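Local coordinates for Alr3699 protein (Nostoc sp., PDB 4XSO), which is probably a glycosyltransferase of the GT-B fold, built from two Rossmann-like domains that each carry a parallel beta-sheet, at residues A[302-305]-A[309-312]; A[329-334]-A[340-345]. One frame throughout, in Å; residues are numbered along the deposited sequence.

In the fold
Both contacts lie in the Rossmann-like domain nearer the C terminus and follow one another along the chain, neither nested nor crossed. Helix 298-305 comes first; the short turn after it is closed by interaction 1, where the helix end packs on strand 310-313. The chain then passes through helix 318-321 to strand 329-331, an outermost strand of this six-stranded parallel sheet, and interaction 2 closes the connection from that strand to helix 336-348. The centres of the two contacts are about 13 Å apart. Strands 310-313 and 329-331 are neighbours, joined by probable hydrogen bonds V310 O to F329 N (2.8 Å) and F329 O to A312 N (2.9 Å).

Interaction 1 of 2, residues A[302-305]-A[309-312]; sequences EAML and PVVA
The last turn of helix 298-305 comes closest to strand 310-313 where A303 faces V310, with their CA atoms 6.4 Å apart. This is the return half of a beta-alpha-beta crossover in a Rossmann-like domain: the chain leaves strand 285-287, runs through the helix and re-enters the sheet one strand further on. Helix and strand meet here through side chains, and the contact is wholly apolar and small, burying 119 Å² summed over both sides. V310 supplies the strand's side of it, its CB directed at the helix and its two methyls shared between successive helix residues. CG2 stands anti to the backbone N, which leaves CG1 between N and the carbonyl carbon (chi1 68°). The A303 methyl also points at the strand; it lies 4.0 Å from V310 CG2 and nearly as near V310 CB, so it meets the valine at its branch point. A303 further touches V286 on the adjoining strand and thus bridges two strands. On the far side of the strand, V311 packs against L339 and I342 of helix 336-348. M304 touches by the middle of its chain, which crosses V310 at a slant before bending at chi3 (98°). The M304 CG methylene lies 3.9 Å from V310 CG1.

Interaction 2 of 2, residues A[329-334]-A[340-345]; sequences FLTTPG and ANIINT
Strand 329-331 forms an edge of the parallel sheet in the C-terminal Rossmann-like domain, and helix 336-348, which follows it in the chain, folds back over one face of that sheet. Between 329-334 and 340-345, I342 makes the closest contacts, meeting both F329 and T331, two residues apart, whose CB atoms both point to the helix. Its CG2 methyl sits over a face of the F329 ring, 4.1 Å from the ring centroid and 27° off the normal, a CH-pi contact. The CG1-CD1 branch serves both residues: I342 CD1 lies 3.9 Å from F329 CD1, and I342 CG1 is 3.7 Å from T331 CG2. With T331 CG2 anti to the carbonyl carbon, OG1 lies between that carbon and the backbone N (chi1 59°) and makes a weak hydrogen bond to A312 O on the next strand. One turn along the helix, T345 OG1 bonds to N341 O at 2.9 Å, on the opposite face of that carbonyl from T345 N. The I342 contacts are thus apolar, dispersion and CH-pi, while T331 and T345 turn their hydroxyls to backbone carbonyls and T332 OG1 adds a polar tie to E338 OE1 of the helix.

Interaction 1 of 2, residues A[302-305]-A[309-312]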
loop_
_atom_site.group_PDB
_atom_site.type_symbol
_atom_site.label_atom_id
_atom_site.label_comp_id
_atom_site.label_asym_id
_atom_site.label_seq_id
_atom_site.Cartn_x
_atom_site.Cartn_y
_atom_site.Cartn_z
ATOM N N GLU A 302 28.272 -3.938 -25.833
ATOM C CA GLU A 302 28.122 -4.908 -26.914
ATOM C C GLU A 302 29.144 -4.689 -27.998
ATOM O O GLU A 302 29.760 -5.622 -28.460
ATOM C CB GLU A 302 26.701 -4.904 -27.466
ATOM C CG GLU A 302 25.808 -5.549 -26.426
ATOM C CD GLU A 302 24.355 -5.587 -26.805
ATOM O OE1 GLU A 302 23.825 -4.520 -27.185
ATOM O OE2 GLU A 302 23.757 -6.678 -26.646
ATOM N N ALA A 303 29.380 -3.426 -28.305
ATOM C CA ALA A 303 30.345 -3.056 -29.328
ATOM C C ALA A 303 31.761 -3.492 -28.935
ATOM O O ALA A 303 32.523 -4.012 -29.753
ATOM C CB ALA A 303 30.256 -1.555 -29.538
ATOM N N MET A 304 32.064 -3.313 -27.653
ATOM C CA MET A 304 33.366 -3.653 -27.084
ATOM C C MET A 304 33.548 -5.185 -27.164
ATOM O O MET A 304 34.579 -5.687 -27.592
ATOM C CB MET A 304 33.447 -3.146 -25.639
ATOM C CG MET A 304 33.474 -1.617 -25.494
ATOM S SD MET A 304 33.487 -1.013 -23.761
ATOM C CE MET A 304 35.184 -0.797 -23.761
ATOM N N LEU A 305 32.540 -5.926 -26.771
ATOM C CA LEU A 305 32.613 -7.395 -26.816
ATOM C C LEU A 305 32.722 -7.855 -28.227
ATOM O O LEU A 305 33.229 -8.973 -28.473
ATOM C CB LEU A 305 31.358 -7.988 -26.168
ATOM C CG LEU A 305 31.292 -7.887 -24.663
ATOM C CD1 LEU A 305 29.887 -8.210 -24.192
ATOM C CD2 LEU A 305 32.284 -8.810 -24.040
ATOM N N PRO A 309 35.986 -0.679 -32.391
ATOM C CA PRO A 309 36.186 0.645 -31.816
ATOM C C PRO A 309 34.804 1.215 -31.506
ATOM O O PRO A 309 33.857 1.025 -32.306
ATOM C CB PRO A 309 36.756 1.435 -32.981
ATOM C CG PRO A 309 37.274 0.434 -33.957
ATOM C CD PRO A 309 36.308 -0.690 -33.843
ATOM N N VAL A 310 34.680 1.878 -30.378
ATOM C CA VAL A 310 33.451 2.467 -29.977
ATOM C C VAL A 310 33.678 3.911 -29.534
ATOM O O VAL A 310 34.646 4.218 -28.806
ATOM C CB VAL A 310 32.752 1.647 -28.896
ATOM C CG1 VAL A 310 33.532 1.674 -27.576
ATOM C CG2 VAL A 310 31.350 2.168 -28.659
ATOM N N VAL A 311 32.769 4.792 -29.933
ATOM C CA VAL A 311 32.792 6.172 -29.522
ATOM C C VAL A 311 31.494 6.377 -28.818
ATOM O O VAL A 311 30.488 5.940 -29.298
ATOM C CB VAL A 311 32.955 7.186 -30.733
ATOM C CG1 VAL A 311 31.956 7.006 -31.810
ATOM C CG2 VAL A 311 32.891 8.638 -30.223
ATOM N N ALA A 312 31.529 6.991 -27.647
ATOM C CA ALA A 312 30.350 7.269 -26.858
ATOM C C ALA A 312 30.268 8.678 -26.345
ATOM O O ALA A 312 31.257 9.395 -26.250
ATOM C CB ALA A 312 30.277 6.329 -25.657
#

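Interaction 2 of 2, residues A[329-334]-A[340-345]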
loop_
_atom_site.group_PDB
_atom_site.type_symbol
_atom_site.label_atom_id
_atom_site.label_comp_id
_atom_site.label_asym_id
_atom_site.label_seq_id
_atom_site.Cartn_x
_atom_site.Cartn_y
_atom_site.Cartn_z
ATOM N N PHE A 329 36.474 5.652 -27.191
ATOM C CA PHE A 329 36.564 7.112 -27.234
ATOM C C PHE A 329 35.342 7.701 -26.609
ATOM O O PHE A 329 34.230 7.135 -26.687
ATOM C CB PHE A 329 36.669 7.626 -28.644
ATOM C CG PHE A 329 37.800 7.016 -29.425
ATOM C CD1 PHE A 329 39.062 7.506 -29.333
ATOM C CD2 PHE A 329 37.560 5.918 -30.241
ATOM C CE1 PHE A 329 40.102 6.968 -30.053
ATOM C CE2 PHE A 329 38.588 5.339 -30.929
ATOM C CZ PHE A 329 39.849 5.869 -30.851
ATOM N N LEU A 330 35.539 8.872 -26.020
ATOM C CA LEU A 330 34.462 9.561 -25.336
ATOM C C LEU A 330 34.456 10.962 -25.879
ATOM O O LEU A 330 35.491 11.542 -25.995
ATOM C CB LEU A 330 34.656 9.629 -23.839
ATOM C CG LEU A 330 34.610 8.301 -23.103
ATOM C CD1 LEU A 330 35.017 8.525 -21.644
ATOM C CD2 LEU A 330 33.231 7.700 -23.251
ATOM N N THR A 331 33.288 11.487 -26.194
ATOM C CA THR A 331 33.143 12.866 -26.665
ATOM C C THR A 331 31.999 13.575 -25.966
ATOM O O THR A 331 31.041 12.953 -25.511
ATOM C CB THR A 331 32.806 12.873 -28.160
ATOM O OG1 THR A 331 31.596 12.135 -28.353
ATOM C CG2 THR A 331 33.899 12.224 -28.943
ATOM N N THR A 332 32.071 14.903 -25.945
ATOM C CA THR A 332 31.077 15.706 -25.274
ATOM C C THR A 332 29.712 15.519 -25.860
ATOM O O THR A 332 29.546 15.712 -27.022
ATOM C CB THR A 332 31.424 17.177 -25.470
ATOM O OG1 THR A 332 32.773 17.398 -25.024
ATOM C CG2 THR A 332 30.437 18.053 -24.727
ATOM N N PRO A 333 28.690 15.186 -25.054
ATOM C CA PRO A 333 27.422 14.953 -25.732
ATOM C C PRO A 333 26.898 16.176 -26.486
ATOM O O PRO A 333 27.066 17.299 -26.034
ATOM C CB PRO A 333 26.456 14.547 -24.612
ATOM C CG PRO A 333 27.294 14.232 -23.452
ATOM C CD PRO A 333 28.609 14.923 -23.609
ATOM N N GLY A 334 26.262 15.910 -27.622
ATOM C CA GLY A 334 25.672 16.915 -28.486
ATOM C C GLY A 334 26.636 17.613 -29.433
ATOM O O GLY A 334 26.187 18.433 -30.218
ATOM N N ALA A 340 33.225 13.861 -35.225
ATOM C CA ALA A 340 33.844 13.727 -36.548
ATOM C C ALA A 340 35.348 13.581 -36.417
ATOM O O ALA A 340 36.021 12.813 -37.165
ATOM C CB ALA A 340 33.504 14.909 -37.450
ATOM N N ASN A 341 35.907 14.309 -35.482
ATOM C CA ASN A 341 37.330 14.199 -35.243
ATOM C C ASN A 341 37.723 12.777 -34.851
ATOM O O ASN A 341 38.743 12.244 -35.335
ATOM C CB ASN A 341 37.740 15.117 -34.114
ATOM C CG ASN A 341 37.738 16.584 -34.515
ATOM O OD1 ASN A 341 37.710 16.949 -35.684
ATOM N ND2 ASN A 341 37.840 17.421 -33.531
ATOM N N ILE A 342 36.906 12.141 -34.010
ATOM C CA ILE A 342 37.148 10.721 -33.687
ATOM C C ILE A 342 37.068 9.864 -34.895
ATOM O O ILE A 342 37.901 8.971 -35.107
ATOM C CB ILE A 342 36.153 10.198 -32.622
ATOM C CG1 ILE A 342 36.392 10.906 -31.293
ATOM C CG2 ILE A 342 36.305 8.692 -32.435
ATOM C CD1 ILE A 342 37.880 10.929 -30.862
ATOM N N ILE A 343 36.027 10.067 -35.690
ATOM C CA ILE A 343 35.829 9.211 -36.888
ATOM C C ILE A 343 37.047 9.333 -37.817
ATOM O O ILE A 343 37.627 8.345 -38.270
ATOM C CB ILE A 343 34.557 9.624 -37.659
ATOM C CG1 ILE A 343 33.336 9.297 -36.816
ATOM C CG2 ILE A 343 34.511 8.940 -39.005
ATOM C CD1 ILE A 343 32.029 9.759 -37.464
ATOM N N ASN A 344 37.465 10.571 -38.045
ATOM C CA ASN A 344 38.654 10.834 -38.827
ATOM C C ASN A 344 39.945 10.229 -38.206
ATOM O O ASN A 344 40.802 9.732 -38.927
ATOM C CB ASN A 344 38.800 12.338 -39.061
ATOM C CG ASN A 344 37.937 12.832 -40.221
ATOM O OD1 ASN A 344 38.002 12.297 -41.309
ATOM N ND2 ASN A 344 37.129 13.841 -39.991
ATOM N N THR A 345 40.075 10.274 -36.879
ATOM C CA THR A 345 41.190 9.643 -36.227
ATOM C C THR A 345 41.185 8.168 -36.507
ATOM O O THR A 345 42.247 7.591 -36.723
ATOM C CB THR A 345 41.109 9.827 -34.729
ATOM O OG1 THR A 345 41.343 11.203 -34.461
ATOM C CG2 THR A 345 42.127 8.978 -34.017
#